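Local coordinates for protein mycobacterium tuberculosis paralogous family 11 (Mycobacterium smegmatis, PDB 4Y9I) that probably reduces quinones with the reduced deazaflavin coenzyme F420 in a split beta-barrel fold, at residues S50-V55 against L107-I112; K35-A40 against E84-L89. One frame throughout, in Å; residues are numbered along the deposited sequence. Where two conformers were deposited one is given.

Interaction 1 of 2, residues S50-V55 against L107-I112; sequences SWYFNV and LIPVFI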
loop_
_atom_site.group_PDB
_atom_site.type_symbol
_atom_site.label_atom_id
_atom_site.label_comp_id
_atom_site.label_asym_id
_atom_site.label_seq_id
_atom_site.Cartn_x
_atom_site.Cartn_y
_atom_site.Cartn_z
ATOM N N SER A 50 -2.202 -5.057 9.741
ATOM C CA SER A 50 -1.752 -6.447 9.914
ATOM C C SER A 50 -0.982 -6.923 8.654
ATOM O O SER A 50 -0.067 -7.741 8.698
ATOM C CB SER A 50 -2.951 -7.313 10.258
ATOM O OG SER A 50 -3.780 -7.412 9.109
ATOM N N TRP A 51 -1.234 -6.310 7.527
ATOM C CA TRP A 51 -0.532 -6.654 6.325
ATOM C C TRP A 51 0.912 -6.158 6.233
ATOM O O TRP A 51 1.636 -6.590 5.346
ATOM C CB TRP A 51 -1.354 -6.224 5.105
ATOM C CG TRP A 51 -1.669 -4.753 5.027
ATOM C CD1 TRP A 51 -2.855 -4.143 5.344
ATOM C CD2 TRP A 51 -0.802 -3.693 4.527
ATOM N NE1 TRP A 51 -2.777 -2.792 5.089
ATOM C CE2 TRP A 51 -1.531 -2.482 4.597
ATOM C CE3 TRP A 51 0.504 -3.662 4.011
ATOM C CZ2 TRP A 51 -0.975 -1.244 4.181
ATOM C CZ3 TRP A 51 1.038 -2.473 3.647
ATOM C CH2 TRP A 51 0.297 -1.292 3.690
ATOM N N TYR A 52 1.314 -5.237 7.084
ATOM C CA TYR A 52 2.646 -4.654 6.998
ATOM C C TYR A 52 3.713 -5.761 7.105
ATOM O O TYR A 52 4.606 -5.831 6.267
ATOM C CB TYR A 52 2.839 -3.664 8.136
ATOM C CG TYR A 52 4.211 -3.194 8.348
ATOM C CD1 TYR A 52 4.765 -2.250 7.535
ATOM C CD2 TYR A 52 4.987 -3.695 9.396
ATOM C CE1 TYR A 52 6.021 -1.757 7.772
ATOM C CE2 TYR A 52 6.252 -3.221 9.625
ATOM C CZ TYR A 52 6.759 -2.271 8.804
ATOM O OH TYR A 52 8.058 -1.752 8.977
ATOM N N PHE A 53 3.623 -6.580 8.141
ATOM C CA PHE A 53 4.605 -7.651 8.280
ATOM C C PHE A 53 4.513 -8.703 7.161
ATOM O O PHE A 53 5.550 -9.212 6.734
ATOM C CB PHE A 53 4.572 -8.246 9.713
ATOM C CG PHE A 53 5.229 -7.322 10.759
ATOM C CD1 PHE A 53 6.528 -6.874 10.582
ATOM C CD2 PHE A 53 4.533 -6.919 11.866
ATOM C CE1 PHE A 53 7.147 -6.056 11.513
ATOM C CE2 PHE A 53 5.126 -6.113 12.825
ATOM C CZ PHE A 53 6.415 -5.674 12.656
ATOM N N ASN A 54 3.335 -8.890 6.617
ATOM C CA ASN A 54 3.176 -9.826 5.537
ATOM C C ASN A 54 3.900 -9.415 4.226
ATOM O O ASN A 54 4.510 -10.246 3.605
ATOM C CB ASN A 54 1.707 -10.016 5.179
ATOM C CG ASN A 54 0.853 -10.605 6.258
ATOM O OD1 ASN A 54 1.306 -11.284 7.116
ATOM N ND2 ASN A 54 -0.473 -10.348 6.158
ATOM N N VAL A 55 3.811 -8.152 3.845
ATOM C CA VAL A 55 4.475 -7.726 2.628
ATOM C C VAL A 55 5.983 -7.654 2.846
ATOM O O VAL A 55 6.719 -7.672 1.877
ATOM C CB VAL A 55 3.913 -6.384 2.031
ATOM C CG1 VAL A 55 2.494 -6.600 1.573
ATOM C CG2 VAL A 55 3.972 -5.226 3.029
ATOM N N LEU A 107 7.760 7.750 11.012
ATOM C CA LEU A 107 7.189 7.877 9.645
ATOM C C LEU A 107 6.317 6.680 9.387
ATOM O O LEU A 107 6.694 5.472 9.616
ATOM C CB LEU A 107 8.260 7.941 8.573
ATOM C CG LEU A 107 9.090 9.199 8.524
ATOM C CD1 LEU A 107 10.125 9.121 7.437
ATOM C CD2 LEU A 107 8.271 10.466 8.398
ATOM N N ILE A 108 5.143 6.970 8.812
ATOM C CA ILE A 108 4.271 5.870 8.353
ATOM C C ILE A 108 4.985 5.152 7.188
ATOM O O ILE A 108 5.361 5.785 6.214
ATOM C CB ILE A 108 2.875 6.411 7.943
ATOM C CG1 ILE A 108 2.142 6.941 9.161
ATOM C CG2 ILE A 108 2.004 5.363 7.254
ATOM C CD1 ILE A 108 0.954 7.813 8.857
ATOM N N PRO A 109 5.113 3.824 7.276
ATOM C CA PRO A 109 5.804 3.162 6.146
ATOM C C PRO A 109 5.007 3.323 4.867
ATOM O O PRO A 109 3.760 3.257 4.906
ATOM C CB PRO A 109 5.862 1.696 6.565
ATOM C CG PRO A 109 5.726 1.731 8.081
ATOM C CD PRO A 109 4.813 2.907 8.373
ATOM N N VAL A 110 5.718 3.438 3.742
ATOM C CA VAL A 110 5.109 3.461 2.398
ATOM C C VAL A 110 5.892 2.495 1.612
ATOM O O VAL A 110 7.141 2.629 1.502
ATOM C CB VAL A 110 5.153 4.854 1.751
ATOM C CG1 VAL A 110 4.449 4.881 0.444
ATOM C CG2 VAL A 110 4.574 5.855 2.773
ATOM N N PHE A 111 5.170 1.573 0.958
ATOM C CA PHE A 111 5.767 0.647 0.014
ATOM C C PHE A 111 5.472 1.086 -1.420
ATOM O O PHE A 111 4.323 1.414 -1.761
ATOM C CB PHE A 111 5.182 -0.770 0.200
ATOM C CG PHE A 111 5.458 -1.399 1.527
ATOM C CD1 PHE A 111 4.720 -1.040 2.640
ATOM C CD2 PHE A 111 6.502 -2.323 1.692
ATOM C CE1 PHE A 111 5.001 -1.586 3.880
ATOM C CE2 PHE A 111 6.793 -2.844 2.963
ATOM C CZ PHE A 111 6.029 -2.509 4.052
ATOM N N ILE A 112 6.443 1.027 -2.301
ATOM C CA ILE A 112 6.242 1.104 -3.766
ATOM C C ILE A 112 5.978 -0.336 -4.280
ATOM O O ILE A 112 6.599 -1.278 -3.783
ATOM C CB ILE A 112 7.426 1.773 -4.506
ATOM C CG1 ILE A 112 7.020 2.138 -5.917
ATOM C CG2 ILE A 112 8.627 0.870 -4.463
ATOM C CD1 ILE A 112 8.044 3.022 -6.573
#
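Phe111, on the strand that starts at Val110, sends its ring across to three side chains of the 50-55 segment: Trp51, Tyr52 and Val55. From CB the chain turns with CG anti to its own carbonyl carbon (chi1 -63°), and one face of the ring beyond is turned to Val55. CG2 of that valine rests 3.7 Å from the Phe111 ring centroid, a CH-pi contact over one face. It is shifted toward the rim, so CE2 and CZ are nearer than CD2. On one flank CD1 and CE1 of Phe111 pass CZ3 of Trp51, with CE1 to CZ3 at 4.1 Å. At the far end CE1 and CZ receive Tyr52 CD1, which comes in at the edge of the Phe111 ring, 3.7 Å from CZ. The two ring planes are oblique, at 66°. Farther along the tyrosine ring, Tyr52 CE1 meets Pro109, 3.5 Å from its CG, and the proline also offers CB.

His48 stacks on Tyr52. No hydrogen bond joins the two segments themselves. Helix 51-57 packs over the face of strand 110-113 that carries Phe111, and on Pro109 before it. Between residues 50-55 and 107-112 the side-chain contacts are all carbon to carbon, an apolar, largely aromatic interface whose cohesion is dispersive and hydrophobic.

Interaction 2 of 2, residues K35-A40 against E84-L89; sequences KYAMVA and EHWWKL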
loop_
_atom_site.group_PDB
_atom_site.type_symbol
_atom_site.label_atom_id
_atom_site.label_comp_id
_atom_site.label_asym_id
_atom_site.label_seq_id
_atom_site.Cartn_x
_atom_site.Cartn_y
_atom_site.Cartn_z
ATOM N N LYS A 35 3.393 2.677 -11.333
ATOM C CA LYS A 35 3.735 2.187 -9.998
ATOM C C LYS A 35 2.733 2.677 -8.993
ATOM O O LYS A 35 2.090 3.738 -9.156
ATOM C CB LYS A 35 5.171 2.577 -9.616
ATOM C CG LYS A 35 6.205 2.011 -10.608
ATOM C CD LYS A 35 7.660 2.182 -10.139
ATOM C CE LYS A 35 8.635 1.395 -11.075
ATOM N NZ LYS A 35 10.004 1.381 -10.490
ATOM N N TYR A 36 2.584 1.907 -7.929
ATOM C CA TYR A 36 1.577 2.152 -6.898
ATOM C C TYR A 36 2.210 2.228 -5.540
ATOM O O TYR A 36 3.256 1.536 -5.279
ATOM C CB TYR A 36 0.492 1.070 -6.869
ATOM C CG TYR A 36 -0.395 1.049 -8.112
ATOM C CD1 TYR A 36 0.063 0.448 -9.294
ATOM C CD2 TYR A 36 -1.597 1.741 -8.160
ATOM C CE1 TYR A 36 -0.693 0.477 -10.448
ATOM C CE2 TYR A 36 -2.373 1.753 -9.313
ATOM C CZ TYR A 36 -1.894 1.157 -10.478
ATOM O OH TYR A 36 -2.630 1.166 -11.625
ATOM N N ALA A 37 1.613 2.988 -4.616
ATOM C CA ALA A 37 2.037 2.952 -3.228
ATOM C C ALA A 37 1.027 2.294 -2.278
ATOM O O ALA A 37 -0.195 2.491 -2.423
ATOM C CB ALA A 37 2.376 4.341 -2.703
ATOM N N MET A 38 1.528 1.530 -1.307
ATOM C CA MET A 38 0.719 0.981 -0.195
ATOM C C MET A 38 1.120 1.811 1.027
ATOM O O MET A 38 2.275 1.689 1.551
ATOM C CB MET A 38 1.083 -0.450 0.076
ATOM C CG MET A 38 0.839 -1.395 -1.121
ATOM S SD MET A 38 1.303 -3.102 -0.832
ATOM C CE MET A 38 -0.083 -3.591 0.150
ATOM N N VAL A 39 0.237 2.625 1.524
ATOM C CA VAL A 39 0.508 3.432 2.751
ATOM C C VAL A 39 0.092 2.590 3.946
ATOM O O VAL A 39 -1.062 2.227 4.107
ATOM C CB VAL A 39 -0.236 4.747 2.710
ATOM C CG1 VAL A 39 -0.037 5.520 4.014
ATOM C CG2 VAL A 39 0.167 5.542 1.477
ATOM N N ALA A 40 1.098 2.203 4.766
ATOM C CA ALA A 40 0.887 1.310 5.912
ATOM C C ALA A 40 0.413 2.052 7.180
ATOM O O ALA A 40 1.060 2.008 8.203
ATOM C CB ALA A 40 2.172 0.469 6.185
ATOM N N GLU A 84 9.552 10.378 0.612
ATOM C CA GLU A 84 8.947 11.684 0.667
ATOM C C GLU A 84 8.114 11.974 -0.554
ATOM O O GLU A 84 7.089 12.572 -0.464
ATOM C CB GLU A 84 9.999 12.802 0.977
ATOM C CG GLU A 84 10.621 12.634 2.357
ATOM C CD GLU A 84 9.628 12.323 3.553
ATOM O OE1 GLU A 84 8.979 13.278 4.046
ATOM O OE2 GLU A 84 9.514 11.152 4.043
ATOM N N HIS A 85 8.635 11.575 -1.704
ATOM C CA HIS A 85 7.938 11.830 -2.956
ATOM C C HIS A 85 6.571 11.107 -2.980
ATOM O O HIS A 85 5.547 11.719 -3.291
ATOM C CB HIS A 85 8.819 11.355 -4.098
ATOM C CG HIS A 85 8.131 11.357 -5.410
ATOM N ND1 HIS A 85 7.724 12.510 -6.046
ATOM C CD2 HIS A 85 7.735 10.344 -6.211
ATOM C CE1 HIS A 85 7.116 12.198 -7.176
ATOM N NE2 HIS A 85 7.092 10.890 -7.287
ATOM N N TRP A 86 6.580 9.831 -2.651
ATOM C CA TRP A 86 5.347 9.063 -2.649
ATOM C C TRP A 86 4.408 9.500 -1.523
ATOM O O TRP A 86 3.201 9.406 -1.681
ATOM C CB TRP A 86 5.656 7.573 -2.638
ATOM C CG TRP A 86 6.128 7.122 -3.964
ATOM C CD1 TRP A 86 7.421 7.009 -4.388
ATOM C CD2 TRP A 86 5.322 6.662 -5.043
ATOM N NE1 TRP A 86 7.460 6.585 -5.675
ATOM C CE2 TRP A 86 6.198 6.308 -6.099
ATOM C CE3 TRP A 86 3.952 6.478 -5.235
ATOM C CZ2 TRP A 86 5.726 5.817 -7.314
ATOM C CZ3 TRP A 86 3.534 5.981 -6.438
ATOM C CH2 TRP A 86 4.407 5.641 -7.424
ATOM N N TRP A 87 4.977 9.920 -0.403
ATOM C CA TRP A 87 4.138 10.530 0.679
ATOM C C TRP A 87 3.360 11.730 0.176
ATOM O O TRP A 87 2.169 11.887 0.472
ATOM C CB TRP A 87 4.982 10.843 1.923
ATOM C CG TRP A 87 4.118 11.336 3.044
ATOM C CD1 TRP A 87 4.078 12.622 3.506
ATOM C CD2 TRP A 87 3.154 10.596 3.813
ATOM N NE1 TRP A 87 3.153 12.721 4.544
ATOM C CE2 TRP A 87 2.574 11.511 4.751
ATOM C CE3 TRP A 87 2.721 9.268 3.819
ATOM C CZ2 TRP A 87 1.598 11.126 5.655
ATOM C CZ3 TRP A 87 1.777 8.887 4.761
ATOM C CH2 TRP A 87 1.204 9.830 5.620
ATOM N N LYS A 88 4.023 12.610 -0.558
ATOM C CA LYS A 88 3.367 13.787 -1.123
ATOM C C LYS A 88 2.198 13.331 -2.023
ATOM O O LYS A 88 1.114 13.868 -1.954
ATOM C CB LYS A 88 4.401 14.585 -1.940
ATOM C CG LYS A 88 3.839 15.846 -2.555
ATOM C CD LYS A 88 4.713 16.414 -3.676
ATOM C CE LYS A 88 4.672 15.562 -4.949
ATOM N NZ LYS A 88 5.245 16.309 -6.092
ATOM N N LEU A 89 2.444 12.349 -2.904
ATOM C CA LEU A 89 1.357 11.825 -3.775
ATOM C C LEU A 89 0.229 11.216 -2.911
ATOM O O LEU A 89 -0.923 11.384 -3.218
ATOM C CB LEU A 89 1.943 10.711 -4.661
ATOM C CG LEU A 89 2.992 11.200 -5.655
ATOM C CD1 LEU A 89 3.438 10.030 -6.511
ATOM C CD2 LEU A 89 2.487 12.346 -6.523
#
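Lys35, at the start of strand 35-39, meets the tip of the Trp86 indole with the root of its side chain and with its backbone. Its CB lies 3.8 Å from Trp86 CH2 and a little farther from CZ2, while its carbonyl O approaches the edge of the indole, near the ring plane, 3.5 Å from CH2. The rest of the lysine runs extended away from the helix and ends in a salt bridge between NZ and Glu114. Tyr36 points its side chain to the other side of the strand, where OH is hydrogen-bonded to Asp65 and Lys68; toward the helix it offers backbone, with its carbonyl carbon 4.1 Å from Trp86 CZ3. Ala37 faces the helix again. Its CB sits 3.7 Å from Trp86 CE3, and this small side chain lets the indole come close to the strand backbone. Trp86 reaches there with CG anti to its carbonyl carbon (chi1 -74°), and Leu89 CD1, one helical turn on, lies over one face of the indole, offset toward its rim.

Val39 makes the last contact. Its CG1, anti to the backbone N (chi1 176°), meets the edge of the Trp87 ring near its plane, 3.9 Å from CZ3, and the two side chains cross at about a right angle. Tyr97 of helix 96-102 touches both Val39 and Trp87.

The axes of the two short segments cross at 83°; of the side chains on one side of the strand, Lys35 and Ala37 meet Trp86 and Val39 meets Trp87. His85 NE2 adds a polar tie beside them, a hydrogen bond to Glu32 of strand 22-32. Between residues 35-40 and 84-89 no hydrogen bond forms: they meet by apolar contacts and by an aromatic edge facing a carbonyl oxygen, a mildly favourable electrostatic approach at most.

Overall arrangement
After strands 9-15 and 22-32 the chain enters strand 35-39, whose contact with helix 80-93, interaction 2, closes a loop of 43 residues. Helix 51-57 lies within that loop, but its partner, the 107-112 segment, comes after helix 80-93, so interaction 1 closes a second loop that crosses the first. The two contacts meet on adjacent antiparallel strands: Phe111 O and Met38 N, 2.8 Å apart, and Pro109 O and Ala40 N, 2.9 Å apart, are probable hydrogen bonds. Trp51 also packs on Ala40. Together the contacts tie two helices, 51-57 and 80-93, to neighbouring strands of the six-stranded antiparallel barrel.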